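Local atomic coordinates of extracellular solute-binding protein, family 3 (Methylophaga aminisulfidivorans MP, PDB entry 5SV6), a protein that is of unknown function but has a periplasmic solute-binding protein architecture and is probably connected with the methanol dehydrogenase system. Residues Y128-A134 / P229-S235; A220-K224 / D285-P289; P161-M165 / V247-F251. All blocks are in the same frame, centred on the assembly; numbering follows the deposited sequence.

Contact 1. Residues Y128-A134 / P229-S235; sequences YAFIYPA and PLKMVVS
Tyr132 and Lys231 face each other across an antiparallel strand pair, and their side chains run side by side in the same direction. The strand segments 128-133 and 230-234 approach to 4.3 Å between axes, with their N-to-C directions 156° apart. Backbone bonds run both ways between Phe130 and Val233 and between Tyr132 and Lys231, making these two hydrogen-bonded pairs; Ala129-Val234 and Ile131-Met232 are non-hydrogen-bonded. Single bonds from Ser235 N to Tyr128 O and from Ala134 N to Pro229 O extend the ladder at its two ends.

Lys231 can be traced atom by atom. Its CB lies over one face of the Tyr132 ring, 4.1 Å from the centroid and 18° off the normal, a CH-pi contact. Lys231 CG leans instead on Ala134 CB (3.8 Å), while CD returns to the ring at Tyr132 CE2. A bend at chi3 (67°) keeps CE and NZ close to the phenol, with Lys231 CE 3.7 Å from Tyr132 OH. NZ reaches that hydroxyl indirectly: a water 2.6 Å from Tyr132 OH accepts a weak bond from Lys231 NZ. Beside this, Val233 CG2 closes to 3.3 Å of Tyr132 OH. Past the end of strand 230-234, Ser235 OG lies near Phe130 CE2, while its hydrogen bond goes to His213.

The other face is aliphatic. Met232 CG touches both Ala129 CB (3.6 Å) and Ile131 CG1 (3.8 Å), and Leu230 CD1 approaches Ile131 CG2.

Helices 216-224 and 197-206 cover this aliphatic face: Val223 touches Ile131, Leu230 and Met232, and Val201, Val204 and Val205 pack on Leu230. Backbone bonds from Ala129 and Ile131 to strand 211-215 place strand 118-133 between two neighbours of the mixed sheet.

Contact 2. Residues A220-K224 / D285-P289; sequences ARYVK and DEGIP
Glu286 OE2 is gripped twice: Arg221 NE donates a 2.9 Å bond to it at 170°. The second donor is a water 2.7 Å from Glu286 OE2. The other oxygen, Glu286 OE1, receives Arg221 NH2 through its syn lone pair at 3.1 Å. This is a side-on, two-nitrogen salt bridge, although the guanidinium and carboxylate planes stand 42° apart. Arg221 reaches it with CG set between its own backbone N and carbonyl carbon (chi1 70°), which also lays CG over the centre of the Tyr222 ring.

Where helix 276-286 ends, Gly287 takes positive phi in a Schellman motif. With no side chain there, Ala220 CB comes within 3.3 Å of Gly287 O. Lys224 NZ approaches the same helix end and is linked to Glu286 O by a water, 3.2 Å from the NZ and 3.0 Å from the carbonyl.

Helix 216-224 is kinked where the N atoms of Arg221 and Tyr222 have no bond to the turn before; the water on Glu286 OE2 takes up the N-H of Arg221. The buried carboxylate, packed on Pro57 as well, is therefore balanced by a paired arginine, which would favour its ionised form.

Contact 3. Residues P161-M165 / V247-F251; sequences PSEVM and VRQQF
Apolar packing carries most of the meeting between Val247 and the first turn of helix 161-168. The two branches of Val247 divide the work: CG1 lies 3.8 Å from Pro161 CB, while CG2 meets Val164 CG1 at 3.6 Å and Met165 SE at 3.7 Å. Met165, a selenomethionine, is folded at both chi2 (-48°) and chi3 (-56°), and its chain slides past Val247 in the opposite direction. Further along the strand, Pro161 CG sits obliquely at the Phe251 ring, 4.2 Å from Phe251 CE2.

Contacts of carbon with polar atoms form a second group. Pro161 CG lies 3.5 Å from Arg248 O, and Gln249 NE2 is 3.7 Å from both Pro161 CB and Met165 CG, so the amide nitrogen sits against two apolar neighbours.

Side-chain hydrogen bonds brace segment 247-251 from within. The Gln249 chain bends at chi2 (-83°), returning NE2 to Val247 O at 3.0 Å; the bond is straight and lies in the amide plane, but the donor stands above the carbonyl plane. Trp143 holds Gln249 OE1, fixing the other end of the amide. Arg248 NH1 bonds Gln250 O, with its salt bridge going to Glu237.

Backbone bonds join Gln249 and Phe251 to strand 118-133, whose Tyr128 packs on Pro161, Ser162 and Phe251. Strand 247-257 also pairs with strand 106-111. This broken strand, antiparallel to both 106-111 and 118-133, is consistent with the strands that link the two lobes of periplasmic binding proteins.

Overall arrangement
Contacts 1 and 3 meet the same sheet, in which strands 118-133 and 247-257 are neighbours. They touch directly, Ser235 O lying 2.8 Å from Gln250 NE2, a probable hydrogen bond. Contact 2 approaches the sheet through helix 216-224 and the chain after helix 276-286, with Pro289 lying on Met232 and Val234 of contact 1. Contacts 2 and 3 do not touch, their nearest atoms being about 8 Å apart. All three are partly buried, a buried residue (Phe130, Glu286, Met165) accompanying an exposed one (Lys231, Lys224, Val164). Chemistry follows place: contact 1 is a backbone ladder with an aliphatic face and one bearing aromatic rings and a lysine, contact 2 is charged and water-bridged, and contact 3 rests on apolar packing.

Contact 1. Residues Y128-A134 / P229-S235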
# COMPACT_ATOMS: atom_id res chain seq x y z
N TYR A 128 7.29 3.70 1.34
CA TYR A 128 6.65 4.47 2.40
C TYR A 128 7.17 5.89 2.26
O TYR A 128 8.29 6.09 1.80
CB TYR A 128 7.01 3.87 3.77
CG TYR A 128 6.21 2.62 4.04
CD1 TYR A 128 6.58 1.40 3.48
CD2 TYR A 128 5.04 2.67 4.80
CE1 TYR A 128 5.82 0.27 3.68
CE2 TYR A 128 4.28 1.54 5.01
CZ TYR A 128 4.67 0.35 4.45
OH TYR A 128 3.91 -0.78 4.65
N ALA A 129 6.35 6.86 2.64
CA ALA A 129 6.70 8.27 2.44
C ALA A 129 6.25 9.15 3.60
O ALA A 129 5.20 8.92 4.19
CB ALA A 129 6.08 8.80 1.13
N PHE A 130 7.06 10.16 3.91
CA PHE A 130 6.70 11.21 4.85
C PHE A 130 5.75 12.19 4.18
O PHE A 130 5.99 12.63 3.06
CB PHE A 130 7.94 11.97 5.32
CG PHE A 130 8.92 11.10 6.03
CD1 PHE A 130 8.76 10.80 7.37
CD2 PHE A 130 10.00 10.56 5.34
CE1 PHE A 130 9.65 9.97 8.03
CE2 PHE A 130 10.91 9.75 5.99
CZ PHE A 130 10.74 9.46 7.33
N ILE A 131 4.66 12.50 4.87
CA ILE A 131 3.65 13.39 4.33
C ILE A 131 3.37 14.49 5.35
O ILE A 131 2.94 14.22 6.46
CB ILE A 131 2.36 12.60 4.02
CG1 ILE A 131 2.63 11.62 2.87
CG2 ILE A 131 1.21 13.55 3.68
CD1 ILE A 131 1.57 10.51 2.71
N TYR A 132 3.63 15.74 4.95
CA TYR A 132 3.54 16.88 5.87
C TYR A 132 3.18 18.17 5.12
O TYR A 132 3.25 18.20 3.89
CB TYR A 132 4.86 17.02 6.65
CG TYR A 132 6.11 17.10 5.80
CD1 TYR A 132 6.76 15.95 5.39
CD2 TYR A 132 6.64 18.33 5.43
CE1 TYR A 132 7.91 16.02 4.62
CE2 TYR A 132 7.79 18.41 4.65
CZ TYR A 132 8.42 17.25 4.25
OH TYR A 132 9.56 17.32 3.49
N PRO A 133 2.77 19.22 5.84
CA PRO A 133 2.33 20.41 5.10
C PRO A 133 3.47 21.09 4.37
O PRO A 133 4.57 21.20 4.91
CB PRO A 133 1.79 21.34 6.20
CG PRO A 133 1.42 20.43 7.32
CD PRO A 133 2.49 19.36 7.29
N ALA A 134 3.22 21.51 3.14
CA ALA A 134 4.24 22.20 2.37
C ALA A 134 4.29 23.64 2.87
O ALA A 134 3.36 24.10 3.55
CB ALA A 134 3.92 22.16 0.89
N PRO A 229 -1.81 22.27 0.61
CA PRO A 229 -0.71 21.66 -0.15
C PRO A 229 0.14 20.78 0.76
O PRO A 229 0.55 21.23 1.83
CB PRO A 229 0.11 22.88 -0.61
CG PRO A 229 -0.83 24.03 -0.53
CD PRO A 229 -1.73 23.74 0.63
N LEU A 230 0.40 19.55 0.33
CA LEU A 230 1.20 18.63 1.13
C LEU A 230 2.45 18.23 0.37
O LEU A 230 2.47 18.22 -0.86
CB LEU A 230 0.40 17.36 1.46
CG LEU A 230 -0.91 17.53 2.24
CD1 LEU A 230 -1.53 16.17 2.51
CD2 LEU A 230 -0.70 18.29 3.55
N LYS A 231 3.50 17.91 1.11
CA LYS A 231 4.68 17.30 0.54
C LYS A 231 4.61 15.81 0.80
O LYS A 231 4.15 15.39 1.86
CB LYS A 231 5.95 17.86 1.18
CG LYS A 231 6.36 19.23 0.65
CD LYS A 231 7.84 19.49 0.90
CE LYS A 231 8.72 18.55 0.07
NZ LYS A 231 10.17 18.86 0.23
N MSE A 232 5.06 15.02 -0.17
CA MSE A 232 5.20 13.58 0.01
C MSE A 232 6.62 13.17 -0.36
O MSE A 232 7.00 13.15 -1.53
CB MSE A 232 4.16 12.82 -0.82
CG MSE A 232 4.18 11.31 -0.57
SE MSE A 232 2.73 10.33 -1.48
CE MSE A 232 3.10 10.90 -3.30
N VAL A 233 7.42 12.85 0.65
CA VAL A 233 8.83 12.55 0.45
C VAL A 233 9.06 11.06 0.67
O VAL A 233 8.89 10.57 1.78
CB VAL A 233 9.71 13.36 1.43
CG1 VAL A 233 11.18 13.00 1.25
CG2 VAL A 233 9.49 14.86 1.23
N VAL A 234 9.42 10.35 -0.40
CA VAL A 234 9.61 8.91 -0.31
C VAL A 234 10.86 8.54 0.49
O VAL A 234 11.93 9.13 0.29
CB VAL A 234 9.71 8.27 -1.71
CG1 VAL A 234 9.91 6.78 -1.60
CG2 VAL A 234 8.46 8.59 -2.54
N SER A 235 10.72 7.59 1.41
CA SER A 235 11.85 7.18 2.26
C SER A 235 12.98 6.55 1.45
O SER A 235 12.77 6.11 0.32
CB SER A 235 11.40 6.18 3.32
OG SER A 235 10.92 6.83 4.48
O HOH W 1 11.51 19.05 3.36
O HOH W 2 0.40 23.53 3.50

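Contact 2. Residues A220-K224 / D285-P289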
# COMPACT_ATOMS: atom_id res chain seq x y z
N ALA A 220 -1.40 8.33 -2.23
CA ALA A 220 -1.11 9.23 -3.34
C ALA A 220 -2.28 10.08 -3.84
O ALA A 220 -2.13 11.29 -4.00
CB ALA A 220 -0.47 8.47 -4.51
N ARG A 221 -3.43 9.46 -4.09
CA ARG A 221 -4.55 10.22 -4.63
C ARG A 221 -5.06 11.25 -3.63
O ARG A 221 -5.49 12.34 -4.01
CB ARG A 221 -5.69 9.29 -5.10
CG ARG A 221 -6.47 8.57 -4.00
CD ARG A 221 -7.84 8.14 -4.54
NE ARG A 221 -7.73 7.25 -5.69
CZ ARG A 221 -8.76 6.86 -6.44
NH1 ARG A 221 -9.98 7.31 -6.17
NH2 ARG A 221 -8.58 6.03 -7.46
N TYR A 222 -4.95 10.93 -2.34
CA TYR A 222 -5.45 11.81 -1.28
C TYR A 222 -4.50 12.97 -1.00
O TYR A 222 -4.94 14.06 -0.59
CB TYR A 222 -5.74 11.00 -0.01
CG TYR A 222 -6.59 9.77 -0.30
CD1 TYR A 222 -7.93 9.90 -0.62
CD2 TYR A 222 -6.04 8.50 -0.28
CE1 TYR A 222 -8.72 8.78 -0.91
CE2 TYR A 222 -6.82 7.36 -0.56
CZ TYR A 222 -8.16 7.52 -0.87
OH TYR A 222 -8.95 6.43 -1.16
N VAL A 223 -3.22 12.75 -1.22
CA VAL A 223 -2.25 13.85 -1.16
C VAL A 223 -2.52 14.84 -2.31
O VAL A 223 -2.52 16.05 -2.11
CB VAL A 223 -0.80 13.34 -1.23
CG1 VAL A 223 0.16 14.53 -1.33
CG2 VAL A 223 -0.47 12.49 -0.00
N LYS A 224 -2.78 14.32 -3.50
CA LYS A 224 -3.13 15.20 -4.62
C LYS A 224 -4.40 16.03 -4.37
O LYS A 224 -4.41 17.24 -4.59
CB LYS A 224 -3.28 14.40 -5.91
CG LYS A 224 -3.69 15.26 -7.10
CD LYS A 224 -3.74 14.42 -8.36
CE LYS A 224 -2.46 13.63 -8.53
NZ LYS A 224 -2.62 12.53 -9.52
N ASP A 285 -0.94 8.09 -13.23
CA ASP A 285 -2.16 8.89 -13.13
C ASP A 285 -2.69 8.92 -11.70
O ASP A 285 -3.20 9.94 -11.24
CB ASP A 285 -3.23 8.34 -14.06
CG ASP A 285 -4.55 9.03 -13.89
OD1 ASP A 285 -4.70 10.13 -14.44
OD2 ASP A 285 -5.44 8.46 -13.21
N GLU A 286 -2.57 7.79 -11.02
CA GLU A 286 -2.98 7.70 -9.62
C GLU A 286 -2.14 8.60 -8.71
O GLU A 286 -2.59 9.00 -7.64
CB GLU A 286 -2.89 6.24 -9.15
CG GLU A 286 -3.31 6.01 -7.69
CD GLU A 286 -4.82 6.06 -7.45
OE1 GLU A 286 -5.60 6.16 -8.42
OE2 GLU A 286 -5.22 6.00 -6.27
N GLY A 287 -0.91 8.92 -9.13
CA GLY A 287 -0.04 9.80 -8.37
C GLY A 287 1.03 9.05 -7.60
O GLY A 287 1.69 9.59 -6.70
N ILE A 288 1.20 7.78 -7.95
CA ILE A 288 2.11 6.89 -7.23
C ILE A 288 3.55 7.14 -7.66
O ILE A 288 3.84 7.14 -8.86
CB ILE A 288 1.77 5.41 -7.54
CG1 ILE A 288 0.36 5.07 -7.03
CG2 ILE A 288 2.82 4.46 -6.95
CD1 ILE A 288 -0.08 3.66 -7.35
N PRO A 289 4.45 7.37 -6.69
CA PRO A 289 5.89 7.49 -6.98
C PRO A 289 6.45 6.15 -7.39
O PRO A 289 6.29 5.14 -6.69
CB PRO A 289 6.49 7.94 -5.64
CG PRO A 289 5.35 8.43 -4.83
CD PRO A 289 4.15 7.65 -5.28
O HOH W 3 0.37 12.09 -4.75
O HOH W 4 -3.57 6.62 -4.21
O HOH W 5 -4.98 10.72 -8.34

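Contact 3. Residues P161-M165 / V247-F251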
# COMPACT_ATOMS: atom_id res chain seq x y z
N PRO A 161 6.82 -0.77 8.44
CA PRO A 161 8.17 -0.29 8.78
C PRO A 161 8.13 1.05 9.53
O PRO A 161 9.07 1.37 10.25
CB PRO A 161 8.84 -0.11 7.42
CG PRO A 161 8.10 -1.02 6.49
CD PRO A 161 6.68 -1.01 6.99
N SER A 162 7.05 1.82 9.35
CA SER A 162 6.85 3.06 10.09
C SER A 162 6.90 2.82 11.59
O SER A 162 7.49 3.61 12.33
CB SER A 162 5.49 3.68 9.74
OG SER A 162 5.31 3.70 8.34
N GLU A 163 6.28 1.73 12.03
CA GLU A 163 6.28 1.41 13.45
C GLU A 163 7.69 1.09 13.94
O GLU A 163 8.12 1.59 14.96
CB GLU A 163 5.33 0.23 13.77
CG GLU A 163 5.23 -0.02 15.26
CD GLU A 163 4.38 -1.22 15.65
OE1 GLU A 163 3.58 -1.71 14.82
OE2 GLU A 163 4.53 -1.68 16.80
N VAL A 164 8.39 0.24 13.20
CA VAL A 164 9.77 -0.10 13.53
C VAL A 164 10.61 1.16 13.70
O VAL A 164 11.35 1.29 14.67
CB VAL A 164 10.39 -1.04 12.46
CG1 VAL A 164 11.79 -1.48 12.88
CG2 VAL A 164 9.49 -2.26 12.23
N MSE A 165 10.46 2.12 12.80
CA MSE A 165 11.27 3.34 12.85
C MSE A 165 10.83 4.32 13.93
O MSE A 165 11.65 5.08 14.46
CB MSE A 165 11.29 4.02 11.48
CG MSE A 165 11.94 3.19 10.38
SE MSE A 165 13.67 2.45 10.96
CE MSE A 165 14.58 4.12 11.46
N VAL A 247 16.07 -1.24 8.01
CA VAL A 247 14.63 -1.45 7.81
C VAL A 247 14.20 -1.00 6.41
O VAL A 247 14.24 0.19 6.10
CB VAL A 247 13.82 -0.71 8.91
CG1 VAL A 247 12.32 -0.98 8.78
CG2 VAL A 247 14.31 -1.11 10.30
N ARG A 248 13.82 -1.95 5.57
CA ARG A 248 13.40 -1.67 4.20
C ARG A 248 12.16 -0.79 4.15
O ARG A 248 11.19 -1.04 4.87
CB ARG A 248 13.15 -2.98 3.44
CG ARG A 248 12.64 -2.80 2.02
CD ARG A 248 12.66 -4.13 1.25
NE ARG A 248 14.01 -4.48 0.85
CZ ARG A 248 14.63 -3.98 -0.22
NH1 ARG A 248 14.00 -3.10 -1.00
NH2 ARG A 248 15.86 -4.35 -0.51
N GLN A 249 12.19 0.26 3.33
CA GLN A 249 11.05 1.17 3.20
C GLN A 249 10.48 1.17 1.78
O GLN A 249 9.45 1.80 1.53
CB GLN A 249 11.48 2.60 3.53
CG GLN A 249 12.36 2.72 4.75
CD GLN A 249 11.57 2.74 6.03
OE1 GLN A 249 10.67 3.56 6.20
NE2 GLN A 249 11.92 1.85 6.96
N GLN A 250 11.18 0.51 0.86
CA GLN A 250 10.78 0.45 -0.54
C GLN A 250 10.57 -1.01 -0.95
O GLN A 250 11.38 -1.86 -0.63
CB GLN A 250 11.84 1.09 -1.44
CG GLN A 250 12.01 2.59 -1.24
CD GLN A 250 13.09 3.19 -2.13
OE1 GLN A 250 13.51 2.57 -3.12
NE2 GLN A 250 13.51 4.40 -1.81
N PHE A 251 9.48 -1.28 -1.67
CA PHE A 251 9.10 -2.67 -1.98
C PHE A 251 8.65 -2.85 -3.42
O PHE A 251 7.82 -2.08 -3.92
CB PHE A 251 7.98 -3.13 -1.04
CG PHE A 251 8.38 -3.17 0.42
CD1 PHE A 251 8.81 -4.36 1.00
CD2 PHE A 251 8.36 -2.01 1.19
CE1 PHE A 251 9.21 -4.39 2.33
CE2 PHE A 251 8.76 -2.04 2.52
CZ PHE A 251 9.18 -3.23 3.09